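Local coordinates for protein insulinase family protease (Yersinia pestis, PDB 3GO9) that is an insulinase-family (M16) protein that binds zinc and may cleave peptides, although its activity is not established, at residues 430-433 / 434-438; 370-373 / 374-377; 62-65 / 66-69. One frame throughout, in Å; residues are numbered along the deposited sequence.

Contact 1: 430-433 / 434-438; sequences ELKQ and QLSQD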
loop_
_atom_site.group_PDB
_atom_site.type_symbol
_atom_site.label_atom_id
_atom_site.label_comp_id
_atom_site.label_asym_id
_atom_site.label_seq_id
_atom_site.Cartn_x
_atom_site.Cartn_y
_atom_site.Cartn_z
ATOM N N GLU A 430 -8.234 18.964 17.068
ATOM C CA GLU A 430 -7.484 17.885 16.380
ATOM C C GLU A 430 -6.304 18.518 15.613
ATOM O O GLU A 430 -5.144 18.073 15.736
ATOM C CB GLU A 430 -8.427 17.133 15.457
ATOM C CG GLU A 430 -7.831 15.976 14.735
ATOM C CD GLU A 430 -7.417 14.832 15.617
ATOM O OE1 GLU A 430 -8.163 14.499 16.548
ATOM O OE2 GLU A 430 -6.334 14.234 15.342
ATOM N N LEU A 431 -6.564 19.605 14.922
ATOM C CA LEU A 431 -5.486 20.320 14.229
ATOM C C LEU A 431 -4.393 20.773 15.197
ATOM O O LEU A 431 -3.181 20.629 14.913
ATOM C CB LEU A 431 -6.034 21.540 13.470
ATOM C CG LEU A 431 -6.596 21.337 12.094
ATOM C CD1 LEU A 431 -7.384 22.584 11.689
ATOM C CD2 LEU A 431 -5.478 20.984 11.084
ATOM N N LYS A 432 -4.821 21.356 16.316
ATOM C CA LYS A 432 -3.888 21.851 17.297
ATOM C C LYS A 432 -3.050 20.688 17.824
ATOM O O LYS A 432 -1.836 20.781 17.926
ATOM C CB LYS A 432 -4.634 22.534 18.442
ATOM C CG LYS A 432 -3.666 23.085 19.490
ATOM C CD LYS A 432 -4.293 23.709 20.706
ATOM C CE LYS A 432 -5.118 24.918 20.369
ATOM N NZ LYS A 432 -4.321 26.069 19.936
ATOM N N GLN A 433 -3.718 19.587 18.165
ATOM C CA GLN A 433 -3.031 18.404 18.712
ATOM C C GLN A 433 -1.995 17.815 17.742
ATOM O O GLN A 433 -0.848 17.597 18.111
ATOM C CB GLN A 433 -4.040 17.351 19.117
ATOM C CG GLN A 433 -4.721 17.716 20.408
ATOM C CD GLN A 433 -6.017 16.981 20.663
ATOM O OE1 GLN A 433 -6.603 16.329 19.774
ATOM N NE2 GLN A 433 -6.516 17.116 21.920
ATOM N N GLN A 434 -2.400 17.639 16.499
ATOM C CA GLN A 434 -1.505 17.128 15.454
ATOM C C GLN A 434 -0.289 18.024 15.260
ATOM O O GLN A 434 0.849 17.571 15.179
ATOM C CB GLN A 434 -2.237 17.009 14.131
ATOM C CG GLN A 434 -3.041 15.761 14.068
ATOM C CD GLN A 434 -3.822 15.640 12.794
ATOM O OE1 GLN A 434 -3.596 16.383 11.835
ATOM N NE2 GLN A 434 -4.751 14.693 12.767
ATOM N N LEU A 435 -0.529 19.312 15.213
ATOM C CA LEU A 435 0.550 20.239 14.918
ATOM C C LEU A 435 1.364 20.588 16.148
ATOM O O LEU A 435 2.352 21.326 16.029
ATOM C CB LEU A 435 0.020 21.493 14.274
ATOM C CG LEU A 435 -0.570 21.268 12.884
ATOM C CD1 LEU A 435 -1.210 22.552 12.432
ATOM C CD2 LEU A 435 0.476 20.809 11.899
ATOM N N SER A 436 0.956 20.085 17.302
ATOM C CA SER A 436 1.728 20.267 18.542
ATOM C C SER A 436 2.767 19.135 18.732
ATOM O O SER A 436 3.612 19.141 19.652
ATOM C CB SER A 436 0.783 20.465 19.735
ATOM O OG SER A 436 -0.046 21.636 19.547
ATOM N N GLN A 437 2.717 18.170 17.837
ATOM C CA GLN A 437 3.741 17.154 17.789
ATOM C C GLN A 437 4.802 17.653 16.797
ATOM O O GLN A 437 4.476 18.050 15.690
ATOM C CB GLN A 437 3.126 15.824 17.362
ATOM C CG GLN A 437 1.786 15.415 18.103
ATOM C CD GLN A 437 1.735 15.800 19.596
ATOM O OE1 GLN A 437 2.697 15.564 20.356
ATOM N NE2 GLN A 437 0.610 16.412 20.016
ATOM N N ASP A 438 6.064 17.679 17.210
ATOM C CA ASP A 438 7.102 18.265 16.355
ATOM C C ASP A 438 7.153 17.478 15.042
ATOM O O ASP A 438 7.127 16.270 15.058
ATOM C CB ASP A 438 8.474 18.138 17.015
ATOM C CG ASP A 438 8.640 19.016 18.268
ATOM O OD1 ASP A 438 7.744 19.803 18.617
ATOM O OD2 ASP A 438 9.707 18.889 18.903
#

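Contact 2: 370-373 / 374-377; sequences TQKN and DQLS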
loop_
_atom_site.group_PDB
_atom_site.type_symbol
_atom_site.label_atom_id
_atom_site.label_comp_id
_atom_site.label_asym_id
_atom_site.label_seq_id
_atom_site.Cartn_x
_atom_site.Cartn_y
_atom_site.Cartn_z
ATOM N N THR A 370 -19.316 21.116 3.477
ATOM C CA THR A 370 -20.133 21.003 2.251
ATOM C C THR A 370 -19.452 20.061 1.229
ATOM O O THR A 370 -20.097 19.197 0.589
ATOM C CB THR A 370 -20.393 22.428 1.650
ATOM O OG1 THR A 370 -21.162 23.182 2.588
ATOM C CG2 THR A 370 -21.144 22.379 0.329
ATOM N N GLN A 371 -18.141 20.226 1.098
ATOM C CA GLN A 371 -17.348 19.441 0.180
ATOM C C GLN A 371 -17.326 17.970 0.605
ATOM O O GLN A 371 -17.505 17.048 -0.203
ATOM C CB GLN A 371 -15.934 20.029 0.101
ATOM C CG GLN A 371 -14.826 19.177 -0.573
ATOM C CD GLN A 371 -13.433 19.872 -0.521
ATOM O OE1 GLN A 371 -12.399 19.223 -0.264
ATOM N NE2 GLN A 371 -13.416 21.195 -0.754
ATOM N N LYS A 372 -17.162 17.717 1.894
ATOM C CA LYS A 372 -17.085 16.300 2.318
ATOM C C LYS A 372 -18.452 15.635 2.215
ATOM O O LYS A 372 -18.572 14.459 1.895
ATOM C CB LYS A 372 -16.541 16.208 3.764
ATOM C CG LYS A 372 -15.115 16.733 3.987
ATOM C CD LYS A 372 -14.054 16.280 2.979
ATOM C CE LYS A 372 -13.819 14.809 3.010
ATOM N NZ LYS A 372 -12.776 14.455 2.009
ATOM N N ASN A 373 -19.496 16.406 2.473
ATOM C CA ASN A 373 -20.865 15.919 2.312
ATOM C C ASN A 373 -21.179 15.637 0.842
ATOM O O ASN A 373 -21.843 14.637 0.508
ATOM C CB ASN A 373 -21.890 16.901 2.932
ATOM C CG ASN A 373 -22.168 16.596 4.433
ATOM O OD1 ASN A 373 -22.549 15.466 4.796
ATOM N ND2 ASN A 373 -21.977 17.596 5.287
ATOM N N ASP A 374 -20.646 16.483 -0.038
ATOM C CA ASP A 374 -20.790 16.241 -1.480
ATOM C C ASP A 374 -20.152 14.915 -1.892
ATOM O O ASP A 374 -20.770 14.083 -2.550
ATOM C CB ASP A 374 -20.163 17.383 -2.288
ATOM C CG ASP A 374 -20.437 17.241 -3.794
ATOM O OD1 ASP A 374 -21.631 17.187 -4.161
ATOM O OD2 ASP A 374 -19.471 17.174 -4.575
ATOM N N GLN A 375 -18.918 14.718 -1.468
ATOM C CA GLN A 375 -18.203 13.480 -1.753
ATOM C C GLN A 375 -18.924 12.257 -1.247
ATOM O O GLN A 375 -19.021 11.275 -1.947
ATOM C CB GLN A 375 -16.825 13.533 -1.171
ATOM C CG GLN A 375 -16.010 14.717 -1.686
ATOM C CD GLN A 375 -14.737 14.917 -0.887
ATOM O OE1 GLN A 375 -14.315 14.036 -0.129
ATOM N NE2 GLN A 375 -14.109 16.074 -1.063
ATOM N N LEU A 376 -19.496 12.319 -0.043
ATOM C CA LEU A 376 -20.272 11.206 0.458
ATOM C C LEU A 376 -21.522 10.966 -0.370
ATOM O O LEU A 376 -21.919 9.829 -0.584
ATOM C CB LEU A 376 -20.640 11.429 1.932
ATOM C CG LEU A 376 -21.444 10.323 2.601
ATOM C CD1 LEU A 376 -20.706 9.002 2.590
ATOM C CD2 LEU A 376 -21.777 10.764 4.032
ATOM N N SER A 377 -22.138 12.031 -0.870
ATOM C CA SER A 377 -23.375 11.867 -1.643
ATOM C C SER A 377 -23.053 11.108 -2.944
ATOM O O SER A 377 -23.928 10.434 -3.503
ATOM C CB SER A 377 -24.045 13.220 -1.914
ATOM O OG SER A 377 -23.369 13.980 -2.925
#

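Contact 3: 62-65 / 66-69; sequences SENT and QEVG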
loop_
_atom_site.group_PDB
_atom_site.type_symbol
_atom_site.label_atom_id
_atom_site.label_comp_id
_atom_site.label_asym_id
_atom_site.label_seq_id
_atom_site.Cartn_x
_atom_site.Cartn_y
_atom_site.Cartn_z
ATOM N N SER A 62 12.428 -14.425 4.832
ATOM C CA SER A 62 12.481 -15.893 4.970
ATOM C C SER A 62 13.835 -16.467 4.640
ATOM O O SER A 62 14.063 -17.669 4.831
ATOM C CB SER A 62 11.536 -16.574 3.975
ATOM O OG SER A 62 10.193 -16.357 4.255
ATOM N N GLU A 63 14.692 -15.651 4.029
ATOM C CA GLU A 63 15.988 -16.105 3.529
ATOM C C GLU A 63 17.082 -16.074 4.563
ATOM O O GLU A 63 17.272 -15.036 5.210
ATOM C CB GLU A 63 16.440 -15.164 2.387
ATOM C CG GLU A 63 15.551 -15.267 1.143
ATOM C CD GLU A 63 15.758 -14.142 0.140
ATOM O OE1 GLU A 63 16.631 -13.245 0.360
ATOM O OE2 GLU A 63 15.069 -14.156 -0.923
ATOM N N ASN A 64 17.824 -17.158 4.677
ATOM C CA ASN A 64 19.070 -17.142 5.427
ATOM C C ASN A 64 20.167 -16.646 4.514
ATOM O O ASN A 64 19.897 -16.328 3.370
ATOM C CB ASN A 64 19.336 -18.490 6.084
ATOM C CG ASN A 64 19.663 -19.630 5.118
ATOM O OD1 ASN A 64 20.291 -19.438 4.077
ATOM N ND2 ASN A 64 19.278 -20.869 5.507
ATOM N N THR A 65 21.429 -16.544 4.995
ATOM C CA THR A 65 22.422 -15.984 4.109
ATOM C C THR A 65 22.854 -16.856 2.965
ATOM O O THR A 65 23.457 -16.322 2.040
ATOM C CB THR A 65 23.694 -15.506 4.839
ATOM O OG1 THR A 65 24.219 -16.588 5.571
ATOM C CG2 THR A 65 23.359 -14.393 5.751
ATOM N N GLN A 66 22.486 -18.134 2.970
ATOM C CA GLN A 66 22.743 -19.015 1.847
ATOM C C GLN A 66 21.613 -18.963 0.821
ATOM O O GLN A 66 21.604 -19.797 -0.106
ATOM C CB GLN A 66 22.921 -20.445 2.347
ATOM C CG GLN A 66 24.027 -20.541 3.415
ATOM C CD GLN A 66 25.291 -19.898 2.962
ATOM O OE1 GLN A 66 25.683 -18.836 3.456
ATOM N NE2 GLN A 66 25.955 -20.534 2.008
ATOM N N GLU A 67 20.631 -18.088 1.056
ATOM C CA GLU A 67 19.390 -18.041 0.255
ATOM C C GLU A 67 19.075 -16.665 -0.265
ATOM O O GLU A 67 17.940 -16.406 -0.655
ATOM C CB GLU A 67 18.186 -18.552 1.062
ATOM C CG GLU A 67 18.357 -20.041 1.487
ATOM C CD GLU A 67 17.373 -20.483 2.549
ATOM O OE1 GLU A 67 16.822 -19.630 3.321
ATOM O OE2 GLU A 67 17.110 -21.717 2.598
ATOM N N VAL A 68 20.056 -15.766 -0.231
ATOM C CA VAL A 68 19.873 -14.395 -0.618
ATOM C C VAL A 68 19.337 -14.349 -2.041
ATOM O O VAL A 68 19.892 -14.979 -2.956
ATOM C CB VAL A 68 21.221 -13.639 -0.528
ATOM C CG1 VAL A 68 21.114 -12.277 -1.169
ATOM C CG2 VAL A 68 21.697 -13.574 0.953
ATOM N N GLY A 69 18.226 -13.643 -2.205
ATOM C CA GLY A 69 17.630 -13.438 -3.526
ATOM C C GLY A 69 16.715 -14.575 -3.979
ATOM O O GLY A 69 16.126 -14.491 -5.080
HETATM O O HOH W 1 14.897 -20.138 5.117
#

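Contact 1: 430-433 / 434-438
Ser436 turns OG back beside its own backbone N (chi1 -60°), and this brings the hydroxyl onto the carbonyl of Lys432. In one of its two conformers, Gln437 folds back at chi2 (-37°), which carries its amide to the carbonyl of Gln433. The first bond is short: Ser436 OG donates to Lys432 O at 2.6 Å, from above the carbonyl plane. In that same conformer Gln437 NE2 donates to Gln433 O at 2.7 Å. Gln433 O also accepts from Ser436 N at 3.2 Å. The two donors approach from opposite faces of the carbonyl plane, so Gln433 O is gripped twice when Gln437 is so placed.

Just before these come i to i+4 backbone bonds. Gln434 N donates to Glu430 O at 2.9 Å, and Leu435 N to Leu431 O at 3.0 Å. The side chains of Glu430 and Gln434 follow the same spacing. In one of two Gln434 conformers, NE2 makes a weak bond to Glu430 OE2 at 3.1 Å, with carboxylate and amide planes 73° apart. Ser292 of helix 283-309 is the stronger partner of both groups, its hydroxyl for OE2 and its carbonyl for NE2. Lys432 NZ donates to the carbonyls of Arg356 and Ala357, and Leu435 packs on Leu352 and Leu355. These are side chains bonding back to carbonyls near the C-terminal end of helix 424-435, which packs against helices 283-309 and 341-358 and leads to strand 440-446.

Contact 2: 370-373 / 374-377
Gln375 OE1 takes the shortest polar bond between the two segments, from Lys372 NZ at 2.7 Å. The pair is an i to i+3 side-chain link along alpha helix 362-377. Lys372 reaches it by bending at chi2 (-47°) and chi3 (-64°), so the chain curls back toward the next turn. The ammonium approaches 21° off the plane of the Gln375 amide. It also forms a salt bridge with Glu297, so the bent lysine joins this helix to helix 283-309.

Gln371 lies alongside Gln375, and the two point the same way with amide planes 30° apart. The touch is van der Waals: Gln375 NE2 lies 3.2 Å from Gln371 CG. Backbone bonds hold the spacing, among them Gln375 N to Gln371 O and Leu376 N to Lys372 O, both 3.0 Å.

Another face meets helix 408-421. There Leu376 packs on Arg415 and Gln416, and Asn373 OD1 bonds Gln416. Asp374 forms a salt bridge with Lys378, four residues on. At the last turn Ser377 N donates to Asn373 O, while Ser377 OG donates to Asp374 O at 2.6 Å, in the carbonyl plane on a lone pair.

Contact 3: 62-65 / 66-69
Ser62 meets the second segment through a water. The water lies 2.6 Å from Ser62 O and 2.7 Å from Glu67 OE1, and so links the backbone to the carboxylate.

Glu63 comes next. Its side chain runs extended beyond CG and passes close to the carbonyl oxygen of Glu67, with Glu63 CG 3.2 Å from Glu67 O. The carboxylate then reaches the start of the following helix. Gly69 N donates to Glu63 OE1 at 3.0 Å, from well above the carboxylate plane. The other oxygen, OE2, accepts from Ala71 N. Gly69 is the N-cap residue of helix 70-80, so this acid binds amides at the helix start, where the helix dipole would probably favour its negative charge.

Asn64 carries most of the turn. Its backbone N points almost straight at Glu67 OE1, at 3.0 Å and 176°, and meets it on the anti side, somewhat out of the carboxylate plane. Its carbonyl O accepts from Glu67 N. Its CG lies between the backbone N and the carbonyl carbon (chi1 69°), which turns OD1 forward to accept from Gln66 N at 2.8 Å. The amide also stacks on the Glu67 carboxylate, with planes 12° apart. This is an Asx turn, with the side-chain carbonyl bound to the amide two residues on.

Thr65 touches Val68 by its carbonyl, O to CG2 at 3.4 Å. Thr65 OG1 makes a weak bond to Gln66 OE1.

The whole turn lies in the loop that leaves strand 50-56 and enters helix 70-80, which carries the zinc ligand His72. Helix 196-206 covers it, with Phe202 against Glu63 and Glu67, Trp206 against Ser62 and Lys198 against Gln66.

Overall arrangement
From the N terminus the chain reaches contact 3 first. It closes a tight turn between strand 50-56 and helix 70-80, in the M16 peptidase region. Contact 2 follows much later, near the end of helix 362-377. Contact 1 comes last, where helix 424-435 leads toward strand 440-446. The three are in series: none nests in or crosses another. Contacts 1 and 2 have centres about 25 Å apart and do not touch, but each packs on helix 283-309. That long helix therefore links them. Contact 3 stands apart beside helix 196-206. It lies across the chain's centre from contact 2, with centres about 50 Å apart.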